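Local atomic coordinates of lipoate-protein ligase 1 (Plasmodium falciparum, PDB entry 5T8U), a protein that belongs to the lipoate-protein ligase A/B family, whose catalytic domain has an alpha/beta fold related to class II aminoacyl-tRNA synthetases, here with lipoic acid bound. Residues G167-N172 with E214-A219; I123-L128 with N142-N147. All coordinates share one frame; numbering follows the deposited sequence.

Contact 1: residues G167-N172 with E214-A219; sequences GTILIN and ENLCIA. With LPA (lipoic acid), chain C.
Leu216 holds CG opposite its own amide nitrogen (chi1 -177°), which carries the side chain from the helix toward two isoleucines, Ile169 and Ile171, that differ mainly in their second torsion. Ile169 is stretched out (chi2 171°), and its delta methyl meets a leucine methyl tip to tip, Ile169 CD1 lying 3.9 Å from Leu216 CD1. Ile171 bends at the same bond (chi2 -67°) and lies aslant the leucine stem instead, Ile171 CD1 being 3.9 Å from both CB and CG of Leu216. One leucine is thus touched at its root by one isoleucine and at its end by the other, and the link is wholly apolar, with no hydrogen bond between the segments. All three side chains are buried; Ile169 also rests on Phe108, and Ile171 on Val106, both of neighbouring strand 105-112. The other face of the strand looks toward lipoic acid. There Gly167 C approaches ligand atom C7 at 3.4 Å, while Thr168 N lies 3.6 Å from that same C7. Backbone hydrogen bonds between Thr168 and Gly153 and between Ile169 and Val106 hold the strand between its two neighbours. Helix 213-227 is therefore packed on the back of a strand whose other face lines the lipoic acid pocket, in the alpha/beta fold of the lipoyl ligase A/B catalytic domain.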
loop_
_atom_site.group_PDB
_atom_site.type_symbol
_atom_site.label_atom_id
_atom_site.label_comp_id
_atom_site.label_asym_id
_atom_site.label_seq_id
_atom_site.Cartn_x
_atom_site.Cartn_y
_atom_site.Cartn_z
ATOM N N GLY A 167 2.107 -2.617 -4.663
ATOM C CA GLY A 167 2.907 -1.546 -5.216
ATOM C C GLY A 167 2.512 -1.250 -6.649
ATOM O O GLY A 167 1.652 -1.917 -7.230
ATOM N N THR A 168 3.171 -0.240 -7.211
ATOM C CA THR A 168 2.897 0.236 -8.557
ATOM C C THR A 168 4.122 0.034 -9.436
ATOM O O THR A 168 5.259 0.227 -8.989
ATOM C CB THR A 168 2.508 1.720 -8.553
ATOM O OG1 THR A 168 2.220 2.148 -9.890
ATOM C CG2 THR A 168 3.632 2.575 -7.983
ATOM N N ILE A 169 3.873 -0.362 -10.683
ATOM C CA ILE A 169 4.888 -0.464 -11.725
ATOM C C ILE A 169 4.554 0.564 -12.796
ATOM O O ILE A 169 3.381 0.749 -13.144
ATOM C CB ILE A 169 4.945 -1.885 -12.325
ATOM C CG1 ILE A 169 5.339 -2.903 -11.251
ATOM C CG2 ILE A 169 5.920 -1.937 -13.502
ATOM C CD1 ILE A 169 5.221 -4.349 -11.696
ATOM N N LEU A 170 5.579 1.229 -13.320
ATOM C CA LEU A 170 5.396 2.316 -14.273
ATOM C C LEU A 170 5.718 1.830 -15.681
ATOM O O LEU A 170 6.861 1.461 -15.972
ATOM C CB LEU A 170 6.269 3.511 -13.895
ATOM C CG LEU A 170 5.576 4.561 -13.023
ATOM C CD1 LEU A 170 4.855 3.937 -11.832
ATOM C CD2 LEU A 170 6.593 5.577 -12.554
ATOM N N ILE A 171 4.705 1.838 -16.549
ATOM C CA ILE A 171 4.851 1.432 -17.942
ATOM C C ILE A 171 4.868 2.680 -18.816
ATOM O O ILE A 171 5.908 3.052 -19.369
ATOM C CB ILE A 171 3.715 0.482 -18.372
ATOM C CG1 ILE A 171 3.606 -0.715 -17.418
ATOM C CG2 ILE A 171 3.913 0.021 -19.817
ATOM C CD1 ILE A 171 4.788 -1.660 -17.447
ATOM N N ASN A 172 3.710 3.334 -18.939
ATOM C CA ASN A 172 3.539 4.496 -19.804
ATOM C C ASN A 172 2.888 5.649 -19.048
ATOM O O ASN A 172 2.171 6.461 -19.637
ATOM C CB ASN A 172 2.708 4.132 -21.035
ATOM C CG ASN A 172 2.705 5.227 -22.086
ATOM O OD1 ASN A 172 3.676 5.969 -22.230
ATOM N ND2 ASN A 172 1.603 5.336 -22.822
ATOM N N GLU A 214 -0.095 -5.545 -20.864
ATOM C CA GLU A 214 -0.349 -6.969 -21.050
ATOM C C GLU A 214 0.951 -7.765 -21.062
ATOM O O GLU A 214 1.046 -8.823 -20.427
ATOM C CB GLU A 214 -1.131 -7.188 -22.345
ATOM C CG GLU A 214 -2.578 -6.723 -22.264
ATOM C CD GLU A 214 -3.157 -6.343 -23.614
ATOM O OE1 GLU A 214 -2.376 -5.998 -24.527
ATOM O OE2 GLU A 214 -4.396 -6.390 -23.762
ATOM N N ASN A 215 1.963 -7.271 -21.775
ATOM C CA ASN A 215 3.251 -7.957 -21.832
ATOM C C ASN A 215 3.848 -8.104 -20.434
ATOM O O ASN A 215 4.120 -9.218 -19.965
ATOM C CB ASN A 215 4.198 -7.182 -22.756
ATOM C CG ASN A 215 5.361 -8.023 -23.252
ATOM O OD1 ASN A 215 5.731 -9.021 -22.634
ATOM N ND2 ASN A 215 5.951 -7.614 -24.375
ATOM N N LEU A 216 4.045 -6.975 -19.748
ATOM C CA LEU A 216 4.609 -7.003 -18.403
ATOM C C LEU A 216 3.798 -7.904 -17.484
ATOM O O LEU A 216 4.363 -8.689 -16.714
ATOM C CB LEU A 216 4.680 -5.581 -17.841
ATOM C CG LEU A 216 5.319 -5.352 -16.462
ATOM C CD1 LEU A 216 4.325 -5.577 -15.324
ATOM C CD2 LEU A 216 6.574 -6.200 -16.270
ATOM N N CYS A 217 2.468 -7.804 -17.543
ATOM C CA CYS A 217 1.624 -8.625 -16.682
ATOM C C CYS A 217 1.853 -10.109 -16.941
ATOM O O CYS A 217 2.058 -10.890 -16.005
ATOM C CB CYS A 217 0.155 -8.261 -16.892
ATOM S SG CYS A 217 -0.356 -6.717 -16.090
ATOM N N ILE A 218 1.823 -10.518 -18.212
ATOM C CA ILE A 218 2.006 -11.929 -18.549
ATOM C C ILE A 218 3.357 -12.420 -18.045
ATOM O O ILE A 218 3.449 -13.455 -17.370
ATOM C CB ILE A 218 1.850 -12.141 -20.068
ATOM C CG1 ILE A 218 0.396 -11.897 -20.481
ATOM C CG2 ILE A 218 2.282 -13.557 -20.476
ATOM C CD1 ILE A 218 0.170 -11.850 -21.978
ATOM N N ALA A 219 4.427 -11.684 -18.357
ATOM C CA ALA A 219 5.748 -12.077 -17.872
ATOM C C ALA A 219 5.756 -12.208 -16.352
ATOM O O ALA A 219 6.343 -13.149 -15.800
ATOM C CB ALA A 219 6.797 -11.063 -18.327
HETATM C C1 LPA C . 5.570 5.105 -2.101
HETATM O O1 LPA C . 6.302 5.479 -3.054
HETATM C C2 LPA C . 4.732 3.836 -2.236
HETATM O O2 LPA C . 5.531 5.776 -1.035
HETATM C C3 LPA C . 3.627 4.074 -3.262
HETATM C C4 LPA C . 2.571 2.976 -3.158
HETATM C C5 LPA C . 1.345 3.396 -3.966
HETATM C C6 LPA C . 0.298 2.475 -3.802
HETATM S S6 LPA C . -1.043 3.151 -4.145
HETATM C C7 LPA C . 0.502 0.966 -5.064
HETATM C C8 LPA C . -0.943 0.555 -5.599
HETATM S S8 LPA C . -2.134 1.745 -4.877
#

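Contact 2: residues I123-L128 with N142-N147. With LPA (lipoic acid), chain C.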
loop_
_atom_site.group_PDB
_atom_site.type_symbol
_atom_site.label_atom_id
_atom_site.label_comp_id
_atom_site.label_asym_id
_atom_site.label_seq_id
_atom_site.Cartn_x
_atom_site.Cartn_y
_atom_site.Cartn_z
ATOM N N ILE A 123 10.657 -11.783 -7.613
ATOM C CA ILE A 123 9.803 -12.170 -8.731
ATOM C C ILE A 123 9.748 -11.048 -9.756
ATOM O O ILE A 123 9.878 -11.283 -10.966
ATOM C CB ILE A 123 8.397 -12.551 -8.228
ATOM C CG1 ILE A 123 8.470 -13.800 -7.344
ATOM C CG2 ILE A 123 7.441 -12.785 -9.404
ATOM C CD1 ILE A 123 7.171 -14.133 -6.633
ATOM N N ILE A 124 9.575 -9.810 -9.293
ATOM C CA ILE A 124 9.491 -8.685 -10.222
ATOM C C ILE A 124 10.815 -8.504 -10.961
ATOM O O ILE A 124 10.849 -8.400 -12.194
ATOM C CB ILE A 124 9.072 -7.406 -9.472
ATOM C CG1 ILE A 124 7.721 -7.629 -8.781
ATOM C CG2 ILE A 124 8.986 -6.225 -10.436
ATOM C CD1 ILE A 124 7.259 -6.479 -7.915
ATOM N N LEU A 125 11.926 -8.476 -10.222
ATOM C CA LEU A 125 13.230 -8.301 -10.855
ATOM C C LEU A 125 13.505 -9.405 -11.869
ATOM O O LEU A 125 14.000 -9.139 -12.970
ATOM C CB LEU A 125 14.326 -8.262 -9.790
ATOM C CG LEU A 125 14.276 -7.076 -8.822
ATOM C CD1 LEU A 125 15.234 -7.292 -7.661
ATOM C CD2 LEU A 125 14.596 -5.779 -9.540
ATOM N N ASN A 126 13.196 -10.654 -11.513
ATOM C CA ASN A 126 13.350 -11.753 -12.461
ATOM C C ASN A 126 12.490 -11.531 -13.698
ATOM O O ASN A 126 12.912 -11.840 -14.819
ATOM C CB ASN A 126 12.991 -13.081 -11.794
ATOM C CG ASN A 126 14.026 -13.523 -10.777
ATOM O OD1 ASN A 126 15.180 -13.097 -10.821
ATOM N ND2 ASN A 126 13.619 -14.394 -9.860
ATOM N N THR A 127 11.277 -11.003 -13.518
ATOM C CA THR A 127 10.445 -10.646 -14.662
ATOM C C THR A 127 11.184 -9.684 -15.584
ATOM O O THR A 127 11.439 -9.994 -16.756
ATOM C CB THR A 127 9.126 -10.030 -14.182
ATOM O OG1 THR A 127 8.378 -11.004 -13.445
ATOM C CG2 THR A 127 8.285 -9.531 -15.355
ATOM N N LEU A 128 11.549 -8.511 -15.062
ATOM C CA LEU A 128 12.175 -7.493 -15.899
ATOM C C LEU A 128 13.422 -8.036 -16.587
ATOM O O LEU A 128 13.609 -7.855 -17.796
ATOM C CB LEU A 128 12.517 -6.260 -15.059
ATOM C CG LEU A 128 11.359 -5.312 -14.724
ATOM C CD1 LEU A 128 10.407 -5.930 -13.713
ATOM C CD2 LEU A 128 11.892 -3.982 -14.206
ATOM N N ASN A 142 10.923 -0.327 -0.351
ATOM C CA ASN A 142 9.672 -0.169 -1.083
ATOM C C ASN A 142 9.829 0.359 -2.506
ATOM O O ASN A 142 8.812 0.675 -3.138
ATOM C CB ASN A 142 8.742 0.777 -0.317
ATOM C CG ASN A 142 9.223 2.214 -0.352
ATOM O OD1 ASN A 142 10.393 2.496 -0.091
ATOM N ND2 ASN A 142 8.323 3.132 -0.691
ATOM N N ASP A 143 11.044 0.472 -3.037
ATOM C CA ASP A 143 11.252 1.093 -4.339
ATOM C C ASP A 143 12.103 0.209 -5.238
ATOM O O ASP A 143 12.953 -0.553 -4.770
ATOM C CB ASP A 143 11.917 2.465 -4.200
ATOM C CG ASP A 143 10.955 3.529 -3.721
ATOM O OD1 ASP A 143 9.816 3.171 -3.350
ATOM O OD2 ASP A 143 11.330 4.720 -3.723
ATOM N N ILE A 144 11.860 0.330 -6.541
ATOM C CA ILE A 144 12.654 -0.331 -7.569
ATOM C C ILE A 144 13.172 0.740 -8.515
ATOM O O ILE A 144 12.390 1.541 -9.043
ATOM C CB ILE A 144 11.841 -1.386 -8.344
ATOM C CG1 ILE A 144 11.185 -2.383 -7.384
ATOM C CG2 ILE A 144 12.738 -2.117 -9.343
ATOM C CD1 ILE A 144 10.211 -3.335 -8.061
ATOM N N THR A 145 14.483 0.760 -8.719
ATOM C CA THR A 145 15.115 1.663 -9.665
ATOM C C THR A 145 15.701 0.872 -10.828
ATOM O O THR A 145 15.991 -0.322 -10.713
ATOM C CB THR A 145 16.217 2.489 -8.990
ATOM O OG1 THR A 145 17.256 1.617 -8.524
ATOM C CG2 THR A 145 15.655 3.284 -7.815
ATOM N N VAL A 146 15.861 1.556 -11.958
ATOM C CA VAL A 146 16.496 0.986 -13.135
ATOM C C VAL A 146 17.806 1.694 -13.459
ATOM O O VAL A 146 18.777 1.054 -13.870
ATOM C CB VAL A 146 15.535 1.017 -14.346
ATOM C CG1 VAL A 146 15.251 2.449 -14.791
ATOM C CG2 VAL A 146 16.097 0.188 -15.490
ATOM N N ASN A 147 17.850 3.010 -13.282
ATOM C CA ASN A 147 19.074 3.796 -13.414
ATOM C C ASN A 147 19.139 4.805 -12.274
ATOM O O ASN A 147 19.384 5.996 -12.473
ATOM C CB ASN A 147 19.139 4.502 -14.768
ATOM C CG ASN A 147 19.495 3.562 -15.901
ATOM O OD1 ASN A 147 20.187 2.564 -15.702
ATOM N ND2 ASN A 147 19.027 3.883 -17.102
HETATM C C1 LPA C . 5.570 5.105 -2.101
HETATM O O1 LPA C . 6.302 5.479 -3.054
HETATM C C2 LPA C . 4.732 3.836 -2.236
HETATM O O2 LPA C . 5.531 5.776 -1.035
HETATM C C3 LPA C . 3.627 4.074 -3.262
HETATM C C4 LPA C . 2.571 2.976 -3.158
HETATM C C5 LPA C . 1.345 3.396 -3.966
HETATM C C6 LPA C . 0.298 2.475 -3.802
HETATM S S6 LPA C . -1.043 3.151 -4.145
HETATM C C7 LPA C . 0.502 0.966 -5.064
HETATM C C8 LPA C . -0.943 0.555 -5.599
HETATM S S8 LPA C . -2.134 1.745 -4.877
#
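Ile144 carries most of the contact, meeting Ile124 and Leu125 where helix 117-132 packs on strand 143-145 in the alpha/beta catalytic domain. The strand pairs with 137-138, an edge strand of the sheet, on one side and with 150-159 on the other. From CB, which points at the helix, the isoleucine forks. Its short branch, CG2, ends beside Leu125, Ile144 CG2 lying 4.1 Å from Leu125 CD2 as the two side chains run past each other in opposite directions. The longer branch runs through CG1 and, extended (chi2 172°), on to CD1. Ile144 CD1 lies 3.9 Å from Ile124 CG2, the branch methyl of the helix residue, the two isoleucines meeting at a slant. Phe121 of the same helix and Cys151 of strand 150-159 also pack on Ile144. Two residues back along the chain the segment reaches lipoic acid, where Asn142 ND2 is 3.7 Å from ligand C1, the carboxyl carbon; the same amide nitrogen makes a weak hydrogen bond to Ser154 O. Within the helix, Thr127 bends its hydroxyl back on the preceding turn. Ile123 O is thereby gripped twice, by Thr127 N at 2.9 Å and, from the opposite face of the carbonyl plane, by Thr127 OG1 at 2.9 Å.

Overall arrangement
Contacts 1 and 2 follow one another along the chain, with centres about 11 Å apart, and both set a helix against the same mixed sheet. The helices also touch each other: Ala219 CB of contact 1 is 3.7 Å from Thr127 CG2 of contact 2, and Leu216 CD2 lies 3.9 Å from that same methyl. Strand 150-159 runs between strands 143-145 and 162-170, tying the two contacts together in the sheet. Each also borders lipoic acid, contact 1 by backbone at the dithiolane ring and contact 2 by Asn142 at the carboxyl group, while Lys150 NZ and Gly97 N supply hydrogen bonds to the ligand.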